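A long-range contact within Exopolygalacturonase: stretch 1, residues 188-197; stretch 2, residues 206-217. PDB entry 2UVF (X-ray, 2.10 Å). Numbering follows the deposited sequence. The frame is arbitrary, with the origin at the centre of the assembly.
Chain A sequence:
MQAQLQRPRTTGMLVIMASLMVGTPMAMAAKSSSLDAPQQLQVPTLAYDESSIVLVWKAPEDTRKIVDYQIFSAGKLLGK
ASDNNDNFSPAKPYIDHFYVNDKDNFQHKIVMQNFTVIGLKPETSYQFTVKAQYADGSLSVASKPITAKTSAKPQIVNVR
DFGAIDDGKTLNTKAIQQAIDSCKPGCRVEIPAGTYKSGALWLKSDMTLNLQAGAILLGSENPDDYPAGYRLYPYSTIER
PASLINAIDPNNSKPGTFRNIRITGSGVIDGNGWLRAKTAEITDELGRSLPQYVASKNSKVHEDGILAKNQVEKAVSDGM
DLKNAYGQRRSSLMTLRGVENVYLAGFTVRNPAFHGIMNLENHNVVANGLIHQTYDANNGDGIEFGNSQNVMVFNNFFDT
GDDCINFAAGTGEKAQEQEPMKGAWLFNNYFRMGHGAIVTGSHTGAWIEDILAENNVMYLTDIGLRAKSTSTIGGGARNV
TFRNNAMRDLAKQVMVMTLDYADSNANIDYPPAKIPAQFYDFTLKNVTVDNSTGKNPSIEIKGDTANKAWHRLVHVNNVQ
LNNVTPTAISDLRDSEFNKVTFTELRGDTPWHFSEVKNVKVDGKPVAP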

ATOM      1  N   ARG A 188      24.311   8.725   2.784  1.00 53.70           N
ATOM      2  CA  ARG A 188      23.517   7.632   3.306  1.00 52.29           C
ATOM      3  C   ARG A 188      23.749   7.588   4.813  1.00 51.50           C
ATOM      4  O   ARG A 188      24.868   7.315   5.265  1.00 51.50           O
ATOM      5  CB  ARG A 188      23.901   6.304   2.644  1.00 52.26           C
ATOM      6  CG  ARG A 188      23.126   5.092   3.172  1.00 51.94           C
ATOM      7  CD  ARG A 188      23.661   3.784   2.609  1.00 51.90           C
ATOM      8  NE  ARG A 188      23.535   3.774   1.159  1.00 51.07           N
ATOM      9  CZ  ARG A 188      24.348   3.143   0.313  1.00 51.94           C
ATOM     10  NH1 ARG A 188      25.392   2.431   0.742  1.00 52.17           N
ATOM     11  NH2 ARG A 188      24.114   3.236  -0.988  1.00 51.44           N
ATOM     12  N   VAL A 189      22.704   7.897   5.581  1.00 50.23           N
ATOM     13  CA  VAL A 189      22.762   7.792   7.040  1.00 49.30           C
ATOM     14  C   VAL A 189      22.522   6.328   7.431  1.00 49.15           C
ATOM     15  O   VAL A 189      21.520   5.748   7.030  1.00 49.21           O
ATOM     16  CB  VAL A 189      21.728   8.731   7.719  1.00 49.16           C
ATOM     17  CG1 VAL A 189      21.818   8.663   9.241  1.00 48.60           C
ATOM     18  CG2 VAL A 189      21.917  10.148   7.250  1.00 48.42           C
ATOM     19  N   GLU A 190      23.450   5.740   8.188  1.00 48.69           N
ATOM     20  CA  GLU A 190      23.356   4.351   8.634  1.00 48.53           C
ATOM     21  C   GLU A 190      22.936   4.254  10.097  1.00 48.05           C
ATOM     22  O   GLU A 190      23.526   4.909  10.955  1.00 47.55           O
ATOM     23  CB  GLU A 190      24.691   3.595   8.470  1.00 48.72           C
ATOM     24  CG  GLU A 190      25.484   3.879   7.197  1.00 50.61           C
ATOM     25  CD  GLU A 190      25.138   2.969   6.021  1.00 53.14           C
ATOM     26  OE1 GLU A 190      24.022   2.404   5.989  1.00 52.90           O
ATOM     27  OE2 GLU A 190      25.998   2.827   5.116  1.00 54.17           O
ATOM     28  N   ILE A 191      21.919   3.432  10.366  1.00 47.74           N
ATOM     29  CA  ILE A 191      21.572   2.990  11.725  1.00 47.04           C
ATOM     30  C   ILE A 191      21.936   1.496  11.830  1.00 47.63           C
ATOM     31  O   ILE A 191      21.125   0.636  11.442  1.00 47.97           O
ATOM     32  CB  ILE A 191      20.058   3.187  12.030  1.00 47.08           C
ATOM     33  CG1 ILE A 191      19.655   4.671  11.906  1.00 46.61           C
ATOM     34  CG2 ILE A 191      19.693   2.609  13.404  1.00 47.01           C
ATOM     35  CD1 ILE A 191      18.183   4.923  11.809  1.00 45.62           C
ATOM     36  N   PRO A 192      23.161   1.177  12.313  1.00 47.45           N
ATOM     37  CA  PRO A 192      23.620  -0.206  12.502  1.00 47.11           C
ATOM     38  C   PRO A 192      22.770  -1.061  13.455  1.00 47.14           C
ATOM     39  O   PRO A 192      21.848  -0.551  14.092  1.00 46.80           O
ATOM     40  CB  PRO A 192      25.044  -0.021  13.078  1.00 47.44           C
ATOM     41  CG  PRO A 192      25.070   1.360  13.638  1.00 47.31           C
ATOM     42  CD  PRO A 192      24.215   2.143  12.693  1.00 47.67           C
ATOM     43  N   ALA A 193      23.101  -2.355  13.558  1.00 47.23           N
ATOM     44  CA  ALA A 193      22.472  -3.253  14.539  1.00 47.12           C
ATOM     45  C   ALA A 193      22.376  -2.606  15.925  1.00 46.91           C
ATOM     46  O   ALA A 193      23.279  -1.879  16.348  1.00 47.21           O
ATOM     47  CB  ALA A 193      23.212  -4.597  14.616  1.00 47.18           C
ATOM     48  N   GLY A 194      21.267  -2.870  16.611  1.00 46.17           N
ATOM     49  CA  GLY A 194      20.989  -2.285  17.919  1.00 45.56           C
ATOM     50  C   GLY A 194      19.614  -1.644  17.972  1.00 45.00           C
ATOM     51  O   GLY A 194      19.037  -1.302  16.939  1.00 44.53           O
ATOM     52  N   THR A 195      19.099  -1.488  19.185  1.00 44.67           N
ATOM     53  CA  THR A 195      17.807  -0.861  19.419  1.00 44.98           C
ATOM     54  C   THR A 195      17.978   0.582  19.896  1.00 44.97           C
ATOM     55  O   THR A 195      18.350   0.828  21.052  1.00 45.58           O
ATOM     56  CB  THR A 195      17.002  -1.666  20.434  1.00 45.02           C
ATOM     57  OG1 THR A 195      16.811  -2.988  19.920  1.00 46.05           O
ATOM     58  CG2 THR A 195      15.643  -1.023  20.705  1.00 44.50           C
ATOM     59  N   TYR A 196      17.687   1.522  18.992  1.00 44.69           N
ATOM     60  CA  TYR A 196      17.807   2.971  19.221  1.00 44.10           C
ATOM     61  C   TYR A 196      16.440   3.652  19.371  1.00 43.56           C
ATOM     62  O   TYR A 196      15.749   3.905  18.373  1.00 43.56           O
ATOM     63  CB  TYR A 196      18.561   3.618  18.050  1.00 44.51           C
ATOM     64  CG  TYR A 196      19.887   2.953  17.717  1.00 45.22           C
ATOM     65  CD1 TYR A 196      21.089   3.471  18.191  1.00 46.33           C
ATOM     66  CD2 TYR A 196      19.935   1.805  16.924  1.00 46.08           C
ATOM     67  CE1 TYR A 196      22.323   2.851  17.884  1.00 46.49           C
ATOM     68  CE2 TYR A 196      21.153   1.181  16.613  1.00 45.63           C
ATOM     69  CZ  TYR A 196      22.335   1.708  17.093  1.00 45.54           C
ATOM     70  OH  TYR A 196      23.519   1.091  16.787  1.00 45.58           O
ATOM     71  N   LYS A 197      16.047   3.932  20.616  1.00 43.14           N
ATOM     72  CA  LYS A 197      14.843   4.737  20.894  1.00 42.31           C
ATOM     73  C   LYS A 197      15.020   6.149  20.336  1.00 41.92           C
ATOM     74  O   LYS A 197      16.113   6.723  20.393  1.00 42.27           O
ATOM     75  CB  LYS A 197      14.520   4.774  22.394  1.00 42.10           C
ATOM     76  CG  LYS A 197      13.245   5.546  22.726  1.00 42.01           C
ATOM     77  CD  LYS A 197      12.636   5.160  24.070  1.00 43.56           C
ATOM     78  CE  LYS A 197      11.795   3.894  23.941  1.00 43.93           C
ATOM     79  NZ  LYS A 197      10.602   3.926  24.815  1.00 44.27           N
ATOM     80  N   ASP A 206      17.563  14.868  -1.094  1.00 43.12           N
ATOM     81  CA  ASP A 206      18.816  14.238  -1.546  1.00 43.17           C
ATOM     82  C   ASP A 206      19.572  13.481  -0.453  1.00 43.10           C
ATOM     83  O   ASP A 206      20.733  13.793  -0.150  1.00 42.87           O
ATOM     84  CB  ASP A 206      19.710  15.274  -2.250  1.00 43.41           C
ATOM     85  CG  ASP A 206      19.039  15.880  -3.462  1.00 44.67           C
ATOM     86  OD1 ASP A 206      18.721  15.130  -4.409  1.00 46.41           O
ATOM     87  OD2 ASP A 206      18.822  17.107  -3.477  1.00 47.37           O
ATOM     88  N   MET A 207      18.895  12.495   0.142  1.00 42.86           N
ATOM     89  CA  MET A 207      19.511  11.611   1.135  1.00 42.30           C
ATOM     90  C   MET A 207      18.909  10.194   1.121  1.00 42.10           C
ATOM     91  O   MET A 207      17.870   9.945   0.504  1.00 42.36           O
ATOM     92  CB  MET A 207      19.438  12.225   2.545  1.00 42.32           C
ATOM     93  CG  MET A 207      18.033  12.323   3.131  1.00 41.34           C
ATOM     94  SD  MET A 207      18.005  12.551   4.910  1.00 43.01           S
ATOM     95  CE  MET A 207      18.424  10.899   5.500  1.00 42.29           C
ATOM     96  N   THR A 208      19.601   9.273   1.782  1.00 41.58           N
ATOM     97  CA  THR A 208      19.125   7.918   2.011  1.00 41.03           C
ATOM     98  C   THR A 208      19.318   7.661   3.485  1.00 41.01           C
ATOM     99  O   THR A 208      20.371   7.972   4.036  1.00 41.06           O
ATOM    100  CB  THR A 208      19.934   6.861   1.225  1.00 40.61           C
ATOM    101  OG1 THR A 208      19.696   7.014  -0.176  1.00 39.98           O
ATOM    102  CG2 THR A 208      19.545   5.433   1.660  1.00 40.10           C
ATOM    103  N   LEU A 209      18.279   7.140   4.127  1.00 41.09           N
ATOM    104  CA  LEU A 209      18.384   6.623   5.476  1.00 40.76           C
ATOM    105  C   LEU A 209      18.298   5.116   5.353  1.00 41.06           C
ATOM    106  O   LEU A 209      17.304   4.575   4.874  1.00 41.62           O
ATOM    107  CB  LEU A 209      17.281   7.184   6.377  1.00 40.56           C
ATOM    108  CG  LEU A 209      17.101   6.638   7.793  1.00 40.06           C
ATOM    109  CD1 LEU A 209      18.278   6.984   8.707  1.00 40.91           C
ATOM    110  CD2 LEU A 209      15.797   7.157   8.376  1.00 40.41           C
ATOM    111  N   ASN A 210      19.361   4.452   5.779  1.00 40.98           N
ATOM    112  CA  ASN A 210      19.502   3.024   5.673  1.00 40.89           C
ATOM    113  C   ASN A 210      19.511   2.387   7.056  1.00 41.35           C
ATOM    114  O   ASN A 210      20.416   2.628   7.859  1.00 41.55           O
ATOM    115  CB  ASN A 210      20.802   2.689   4.930  1.00 40.70           C
ATOM    116  CG  ASN A 210      20.933   1.213   4.624  1.00 40.42           C
ATOM    117  OD1 ASN A 210      20.156   0.666   3.831  1.00 38.27           O
ATOM    118  ND2 ASN A 210      21.918   0.550   5.253  1.00 37.06           N
ATOM    119  N   LEU A 211      18.491   1.569   7.311  1.00 41.14           N
ATOM    120  CA  LEU A 211      18.426   0.740   8.490  1.00 41.47           C
ATOM    121  C   LEU A 211      19.022  -0.635   8.150  1.00 41.75           C
ATOM    122  O   LEU A 211      18.473  -1.375   7.334  1.00 41.75           O
ATOM    123  CB  LEU A 211      16.971   0.636   8.978  1.00 41.33           C
ATOM    124  CG  LEU A 211      16.256   1.962   9.254  1.00 41.65           C
ATOM    125  CD1 LEU A 211      15.124   2.210   8.255  1.00 41.43           C
ATOM    126  CD2 LEU A 211      15.726   1.956  10.669  1.00 42.21           C
ATOM    127  N   GLN A 212      20.156  -0.959   8.768  1.00 41.88           N
ATOM    128  CA  GLN A 212      20.929  -2.156   8.432  1.00 41.41           C
ATOM    129  C   GLN A 212      20.382  -3.391   9.128  1.00 40.65           C
ATOM    130  O   GLN A 212      19.572  -3.292  10.049  1.00 40.48           O
ATOM    131  CB  GLN A 212      22.393  -1.978   8.862  1.00 41.73           C
ATOM    132  CG  GLN A 212      23.197  -0.952   8.072  1.00 42.04           C
ATOM    133  CD  GLN A 212      24.635  -0.842   8.576  1.00 42.53           C
ATOM    134  OE1 GLN A 212      24.876  -0.715   9.774  1.00 44.89           O
ATOM    135  NE2 GLN A 212      25.589  -0.905   7.666  1.00 42.89           N
ATOM    136  N   ALA A 213      20.847  -4.557   8.695  1.00 39.89           N
ATOM    137  CA  ALA A 213      20.474  -5.822   9.336  1.00 38.79           C
ATOM    138  C   ALA A 213      20.679  -5.763  10.854  1.00 38.46           C
ATOM    139  O   ALA A 213      21.790  -5.504  11.351  1.00 38.68           O
ATOM    140  CB  ALA A 213      21.248  -6.962   8.733  1.00 38.98           C
ATOM    141  N   GLY A 214      19.598  -5.976  11.589  1.00 37.11           N
ATOM    142  CA  GLY A 214      19.654  -5.959  13.046  1.00 36.42           C
ATOM    143  C   GLY A 214      19.303  -4.638  13.705  1.00 35.21           C
ATOM    144  O   GLY A 214      19.150  -4.593  14.918  1.00 34.64           O
ATOM    145  N   ALA A 215      19.182  -3.576  12.902  1.00 34.90           N
ATOM    146  CA  ALA A 215      18.746  -2.248  13.379  1.00 34.40           C
ATOM    147  C   ALA A 215      17.264  -2.150  13.737  1.00 34.28           C
ATOM    148  O   ALA A 215      16.409  -2.539  12.954  1.00 34.97           O
ATOM    149  CB  ALA A 215      19.082  -1.169  12.353  1.00 34.09           C
ATOM    150  N   ILE A 216      16.958  -1.615  14.917  1.00 33.82           N
ATOM    151  CA  ILE A 216      15.571  -1.274  15.279  1.00 33.09           C
ATOM    152  C   ILE A 216      15.480   0.190  15.684  1.00 33.21           C
ATOM    153  O   ILE A 216      16.048   0.611  16.696  1.00 32.26           O
ATOM    154  CB  ILE A 216      14.982  -2.163  16.401  1.00 32.87           C
ATOM    155  CG1 ILE A 216      15.040  -3.646  16.016  1.00 32.95           C
ATOM    156  CG2 ILE A 216      13.534  -1.759  16.717  1.00 31.33           C
ATOM    157  CD1 ILE A 216      14.693  -4.592  17.161  1.00 33.02           C
ATOM    158  N   LEU A 217      14.781   0.963  14.857  1.00 33.44           N
ATOM    159  CA  LEU A 217      14.370   2.302  15.233  1.00 33.24           C
ATOM    160  C   LEU A 217      13.069   2.209  16.007  1.00 33.32           C
ATOM    161  O   LEU A 217      11.988   1.966  15.437  1.00 33.14           O
ATOM    162  CB  LEU A 217      14.256   3.225  14.011  1.00 33.39           C
ATOM    163  CG  LEU A 217      13.937   4.703  14.297  1.00 34.18           C
ATOM    164  CD1 LEU A 217      15.081   5.416  15.031  1.00 33.88           C
ATOM    165  CD2 LEU A 217      13.566   5.436  13.016  1.00 32.92           C
TER
HETATM  166  O   HOH W   1      25.300  -2.861  11.638  1.00 36.91           O

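The contact is two short parallel ladders joined by a break. Strand 188-191 runs beside strand 207-211 at 16°, and 194-197 beside 215-217 at 14°. In the first ladder each residue pairs with the one twenty positions later, as Val-189 with Leu-209; in the second the offset is twenty-one, as Thr-195 with Ile-216. A type II turn from Gln-212 to Ala-215 takes up the extra residue, closed by Ala-215 N to Gln-212 O at 2.9 Å.

Hydrogen bonds follow the parallel pattern, in which one residue reaches both neighbours of its partner. Val-189 N donates to Thr-208 O (2.8 Å) and Val-189 O accepts from Asn-210 N (2.8 Å); Ile-191 N continues to Asn-210 O (3.0 Å). Beyond the break, Gly-194 N meets Gly-214 O at 3.2 Å, Ile-216 N meets Gly-194 O at 2.9 Å, and Tyr-196 N meets Ile-216 O at 3.0 Å.

Parallel pairing puts the side chains of registered residues on the same face of the sheet. Val-189, Ile-191, Leu-209, Leu-211, Ala-215 and Leu-217 share the apolar one. Ile-191, with chi1 m and chi2 t, extends its CD1 to 3.7 Å from Leu-209 CD1 and 4.0 Å from Leu-211 CD2, while its CG2 lies 4.0 Å from Ala-215 CB. Leu-209 and Leu-217 both adopt t,p, a common leucine rotamer, and their ends come nearer the opposing stretch than their CA-to-CB direction suggests. Met-207 does likewise from a sideways start: its p,t,m chain brings CE to 4.0 Å from Val-189 CG2.

The other face is more polar. Glu-190 folds rather than extends, with chi1 at -40° and chi2 at -89°, and its OE1 accepts from Asn-210 ND2 at 2.9 Å, a pairing between directly registered residues. With chi1 t, Asn-210 holds ND2 within reach of Glu-190 OE1, while its OD1 is bonded elsewhere in the structure. Arg-188 begins t,t, and its aliphatic part passes beside the side chains of Thr-208 and Asn-210, its CG 3.8 Å from Asn-210 CB, while its guanidinium nitrogens NH1 and NH2 bond elsewhere in the structure. Gln-212, m then t, carries OE1 to the loop, where a water bridges it (2.9 Å from OE1) to Ala-193 N (3.0 Å from the water oxygen).

Both glycines have backbone angles that call for glycine. A CB on Gly-194 would also crowd Tyr-196 CE2 at 3.1 Å, and one on Gly-214 would lie 3.0 Å from Ala-193 CB. Tyr-196, at chi1 m, lays its ring back along its own stretch so that OH donates to Ala-193 O at 3.0 Å, tying the strand to the loop before it.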